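Local coordinates for SusD superfamily protein (Bacteroides fragilis NCTC 9343, PDB 3NQP) that probably binds glycans at the outer membrane as a SusD-family lipoprotein, helping to capture sugars for uptake, at residues F303-A306 with L307-N311; E396-N399 with A400-A403. All blocks are in the same frame, centred on the assembly; numbering follows the deposited sequence.

Interaction 1 (F303-A306 with L307-N311)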
ATOM      1  N   PHE A 303       8.317  30.433   2.442  1.00 12.48           N
ATOM      2  CA  PHE A 303       7.471  29.272   2.127  1.00 12.62           C
ATOM      3  C   PHE A 303       5.964  29.612   2.154  1.00 12.30           C
ATOM      4  O   PHE A 303       5.234  29.303   1.219  1.00 15.54           O
ATOM      5  CB  PHE A 303       7.816  28.145   3.123  1.00 13.90           C
ATOM      6  CG  PHE A 303       7.224  26.804   2.766  1.00  6.87           C
ATOM      7  CD1 PHE A 303       5.922  26.526   3.048  1.00 11.44           C
ATOM      8  CD2 PHE A 303       7.979  25.862   2.102  1.00 14.86           C
ATOM      9  CE1 PHE A 303       5.370  25.273   2.733  1.00 12.48           C
ATOM     10  CE2 PHE A 303       7.434  24.643   1.755  1.00 16.94           C
ATOM     11  CZ  PHE A 303       6.127  24.346   2.102  1.00 16.08           C
ATOM     12  N   GLY A 304       5.490  30.237   3.231  1.00 13.46           N
ATOM     13  CA  GLY A 304       4.095  30.646   3.306  1.00 14.95           C
ATOM     14  C   GLY A 304       3.183  29.432   3.103  1.00 14.71           C
ATOM     15  O   GLY A 304       3.414  28.366   3.675  1.00 14.20           O
ATOM     16  N   ASP A 305       2.133  29.590   2.312  1.00 12.54           N
ATOM     17  CA  ASP A 305       1.233  28.493   2.016  1.00 12.44           C
ATOM     18  C   ASP A 305       1.529  27.998   0.610  1.00 12.94           C
ATOM     19  O   ASP A 305       0.670  28.058  -0.285  1.00 14.06           O
ATOM     20  CB  ASP A 305      -0.234  28.935   2.117  1.00 11.93           C
ATOM     21  CG  ASP A 305      -1.191  27.803   1.859  1.00 13.83           C
ATOM     22  OD1 ASP A 305      -0.760  26.642   1.836  1.00 12.77           O
ATOM     23  OD2 ASP A 305      -2.388  28.043   1.745  1.00 12.75           O
ATOM     24  N   ALA A 306       2.738  27.484   0.422  1.00 12.30           N
ATOM     25  CA  ALA A 306       3.251  27.131  -0.900  1.00 14.43           C
ATOM     26  C   ALA A 306       2.413  26.061  -1.607  1.00 16.60           C
ATOM     27  O   ALA A 306       2.353  26.067  -2.788  1.00 16.87           O
ATOM     28  CB  ALA A 306       4.697  26.668  -0.778  1.00 13.67           C
ATOM     29  N   LEU A 307       1.780  25.143  -0.861  1.00 11.15           N
ATOM     30  CA  LEU A 307       0.920  24.090  -1.450  1.00 14.29           C
ATOM     31  C   LEU A 307      -0.514  24.508  -1.693  1.00 15.58           C
ATOM     32  O   LEU A 307      -1.251  23.785  -2.345  1.00 16.21           O
ATOM     33  CB  LEU A 307       0.923  22.835  -0.601  1.00 11.16           C
ATOM     34  CG  LEU A 307       2.287  22.143  -0.538  1.00 17.26           C
ATOM     35  CD1 LEU A 307       2.154  20.816   0.209  1.00  9.32           C
ATOM     36  CD2 LEU A 307       2.974  21.929  -1.909  1.00 14.44           C
ATOM     37  N   ASP A 308      -0.906  25.690  -1.210  0.80 16.29           N
ATOM     38  CA  ASP A 308      -2.311  26.103  -1.251  0.80 16.20           C
ATOM     39  C   ASP A 308      -3.189  25.076  -0.529  0.80 14.44           C
ATOM     40  O   ASP A 308      -4.096  24.440  -1.095  0.80 13.96           O
ATOM     41  CB  ASP A 308      -2.798  26.361  -2.683  0.80 16.61           C
ATOM     42  CG  ASP A 308      -4.086  27.201  -2.724  0.80 19.92           C
ATOM     43  OD1 ASP A 308      -4.611  27.632  -1.670  0.80 15.05           O
ATOM     44  OD2 ASP A 308      -4.578  27.425  -3.834  0.80 18.93           O
ATOM     45  N   ILE A 309      -2.925  24.952   0.753  1.00 12.03           N
ATOM     46  CA  ILE A 309      -3.751  24.110   1.595  1.00 11.07           C
ATOM     47  C   ILE A 309      -4.445  24.929   2.706  1.00 11.93           C
ATOM     48  O   ILE A 309      -5.188  24.365   3.486  1.00 10.51           O
ATOM     49  CB  ILE A 309      -2.926  22.959   2.204  1.00 11.03           C
ATOM     50  CG1 ILE A 309      -1.862  23.512   3.104  1.00  7.26           C
ATOM     51  CG2 ILE A 309      -2.339  22.004   1.082  1.00  7.61           C
ATOM     52  CD1 ILE A 309      -1.155  22.505   4.089  1.00  9.41           C
ATOM     53  N   GLN A 310      -4.262  26.252   2.716  1.00 11.42           N
ATOM     54  CA  GLN A 310      -4.838  27.117   3.746  1.00 13.10           C
ATOM     55  C   GLN A 310      -4.548  26.509   5.123  1.00 14.15           C
ATOM     56  O   GLN A 310      -3.431  26.045   5.340  1.00 11.89           O
ATOM     57  CB  GLN A 310      -6.326  27.320   3.509  1.00 16.95           C
ATOM     58  CG  GLN A 310      -6.713  27.695   2.100  1.00 12.63           C
ATOM     59  CD  GLN A 310      -7.003  26.508   1.248  1.00 13.60           C
ATOM     60  OE1 GLN A 310      -7.746  25.600   1.655  1.00 15.20           O
ATOM     61  NE2 GLN A 310      -6.397  26.474   0.041  1.00 11.32           N
ATOM     62  N   ASN A 311      -5.510  26.512   6.046  1.00 10.19           N
ATOM     63  CA  ASN A 311      -5.285  25.943   7.348  1.00  8.01           C
ATOM     64  C   ASN A 311      -5.785  24.517   7.509  1.00  9.23           C
ATOM     65  O   ASN A 311      -6.127  24.121   8.626  1.00 13.87           O
ATOM     66  CB  ASN A 311      -5.866  26.802   8.487  1.00  8.86           C
ATOM     67  CG  ASN A 311      -5.209  26.485   9.825  1.00 15.33           C
ATOM     68  OD1 ASN A 311      -4.035  26.050   9.867  1.00 12.49           O
ATOM     69  ND2 ASN A 311      -5.954  26.642  10.906  1.00 13.16           N
TER
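The carboxylate of D305 faces the backbone of I309 and Q310, where OD1 bonds I309 N and OD2 bonds Q310 N. OD1 receives I309 N at 3.0 Å on its syn lone pair, and an N-H...O angle of 172° makes this bond almost straight; Y285 OH gives the same oxygen a further hydrogen bond and also bonds L307 N. OD2 accepts Q310 N at 2.8 Å, again on the syn side but tilted out of the carboxylate plane and more bent, at 140°. Two successive amides thus grip the two oxygens together, which fixes the rotation of the group about CB-CG. The first torsion makes this possible: with CG opposite the backbone N (chi1 -178°), the carboxylate extends forward along the chain. The backbone of D305 is engaged as well. D308 N donates to D305 O at 3.0 Å, closing a type I beta turn from D305 to D308 in the long loop between strand 265-269 and helix 321-325; the amides held by the D305 side chain lie just beyond it. There the Q310 amide folds back on D308: in one of two conformers of D308, NE2 reaches D308 OD1 at 2.7 Å, with the acceptor in the amide plane but the donor well above the plane of the D308 carboxylate, while Q310 OE1 is bonded to R371 N. A306 CB lies 3.8 Å above one face of the F303 ring, toward its rim, while Y285 meets F303 edge-to-face and I339 of strand 338-344 touches F303, A306 and L307.

Interaction 2 (E396-N399 with A400-A403); sequences EGDN and AAVA
A400 opens the second segment, its CB 4.0 Å from D398 OD1 and its methyl touching E427. A401 makes the fuller contact with D398: its N donates to D398 OD1 at 3.1 Å with an N-H...O angle of 148°, approaching from well above the carboxylate plane (60° out of it). The methyl group of A401 packs against the same carboxylate, with CB 3.4 Å from D398 CG. A first torsion of -168° turns that carboxylate away from the backbone N of D398 and forward over the first helical turn. This is an N-cap: D398 caps helix 399-414 directly after G397, whose positive phi marks the C-prime residue of a Schellman motif ending helix 382-396. One short link therefore closes one helix and starts the next. V402 follows, its N bonded to D398 O at 3.0 Å, while CG2 lies 3.5 Å from D398 O and its side chain touches A393 and N394 of the preceding helix and N434 of helix 431-445. A403 N makes the next i to i+4 helical bond, to N399 O at 3.3 Å, and the A403 methyl rests on Y425 and E427.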
ATOM      1  N   GLU A 396      13.678 -16.184 -10.739  1.00 13.98           N
ATOM      2  CA  GLU A 396      13.936 -17.118 -11.849  1.00 15.53           C
ATOM      3  C   GLU A 396      15.376 -17.121 -12.301  1.00 16.78           C
ATOM      4  O   GLU A 396      15.868 -18.138 -12.775  1.00 17.54           O
ATOM      5  CB  GLU A 396      13.123 -16.752 -13.085  1.00 15.68           C
ATOM      6  CG  GLU A 396      11.637 -16.948 -12.979  1.00 16.62           C
ATOM      7  CD  GLU A 396      10.834 -16.282 -14.130  1.00 18.56           C
ATOM      8  OE1 GLU A 396      11.252 -15.287 -14.746  1.00 24.55           O
ATOM      9  OE2 GLU A 396       9.722 -16.732 -14.389  1.00 20.61           O
ATOM     10  N   GLY A 397      16.017 -15.965 -12.215  1.00 13.30           N
ATOM     11  CA  GLY A 397      17.301 -15.739 -12.849  1.00 13.42           C
ATOM     12  C   GLY A 397      17.244 -14.984 -14.183  1.00 14.83           C
ATOM     13  O   GLY A 397      18.228 -14.991 -14.936  1.00 12.52           O
ATOM     14  N   ASP A 398      16.101 -14.363 -14.485  1.00 12.68           N
ATOM     15  CA  ASP A 398      15.869 -13.663 -15.757  1.00 12.66           C
ATOM     16  C   ASP A 398      16.333 -12.231 -15.560  1.00 12.89           C
ATOM     17  O   ASP A 398      15.546 -11.268 -15.409  1.00  9.37           O
ATOM     18  CB  ASP A 398      14.403 -13.729 -16.161  1.00 14.20           C
ATOM     19  CG  ASP A 398      14.148 -13.283 -17.612  1.00 14.85           C
ATOM     20  OD1 ASP A 398      15.003 -12.621 -18.175  1.00 10.97           O
ATOM     21  OD2 ASP A 398      13.066 -13.566 -18.129  1.00 21.88           O
ATOM     22  N   ASN A 399      17.638 -12.106 -15.550  1.00 11.36           N
ATOM     23  CA  ASN A 399      18.276 -10.830 -15.292  1.00 13.79           C
ATOM     24  C   ASN A 399      17.924  -9.769 -16.312  1.00 14.23           C
ATOM     25  O   ASN A 399      17.802  -8.586 -15.962  1.00 13.15           O
ATOM     26  CB  ASN A 399      19.771 -11.045 -15.125  1.00 14.45           C
ATOM     27  CG  ASN A 399      20.048 -12.046 -13.997  1.00 21.44           C
ATOM     28  OD1 ASN A 399      19.460 -11.920 -12.929  1.00 17.78           O
ATOM     29  ND2 ASN A 399      20.832 -13.095 -14.270  1.00 22.10           N
ATOM     30  N   ALA A 400      17.748 -10.178 -17.559  1.00 14.82           N
ATOM     31  CA  ALA A 400      17.364  -9.239 -18.627  1.00 12.94           C
ATOM     32  C   ALA A 400      15.963  -8.687 -18.328  1.00 12.61           C
ATOM     33  O   ALA A 400      15.738  -7.492 -18.469  1.00 11.18           O
ATOM     34  CB  ALA A 400      17.391  -9.913 -20.002  1.00 14.97           C
ATOM     35  N   ALA A 401      15.054  -9.521 -17.834  1.00  9.73           N
ATOM     36  CA  ALA A 401      13.678  -9.067 -17.525  1.00 11.58           C
ATOM     37  C   ALA A 401      13.651  -8.151 -16.279  1.00 13.51           C
ATOM     38  O   ALA A 401      12.882  -7.183 -16.239  1.00 14.61           O
ATOM     39  CB  ALA A 401      12.662 -10.273 -17.347  1.00 12.24           C
ATOM     40  N   VAL A 402      14.505  -8.421 -15.287  1.00 10.61           N
ATOM     41  CA  VAL A 402      14.636  -7.514 -14.122  1.00 11.88           C
ATOM     42  C   VAL A 402      14.906  -6.095 -14.606  1.00 12.75           C
ATOM     43  O   VAL A 402      14.191  -5.133 -14.253  1.00 11.47           O
ATOM     44  CB  VAL A 402      15.745  -7.933 -13.163  1.00 10.06           C
ATOM     45  CG1 VAL A 402      15.957  -6.805 -12.116  1.00  9.04           C
ATOM     46  CG2 VAL A 402      15.397  -9.283 -12.479  1.00 14.49           C
ATOM     47  N   ALA A 403      15.931  -5.979 -15.436  1.00 14.11           N
ATOM     48  CA  ALA A 403      16.370  -4.702 -15.980  1.00 12.78           C
ATOM     49  C   ALA A 403      15.297  -4.057 -16.837  1.00 12.04           C
ATOM     50  O   ALA A 403      15.123  -2.857 -16.787  1.00 15.10           O
ATOM     51  CB  ALA A 403      17.653  -4.896 -16.811  1.00 16.81           C
TER

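Overall arrangement
Interaction 1 comes first along the chain and closes before interaction 2 opens; both belong to the SusD-family region of the protein. Their centres are about 45 Å apart and their nearest atoms about 31 Å, so neither touches the other. Interaction 1 shapes an irregular loop ahead of helix 321-325 and beside strand 338-344, whereas interaction 2 joins helices 382-396 and 399-414 at their junction, with helix 431-445 alongside. Each sits well away from the chain centre, at about 27 and 25 Å respectively. One is thus a turn in a loop and the other a helix-to-helix junction in a mostly helical chain, the latter consistent with the TPR-like helical scaffold of SusD proteins.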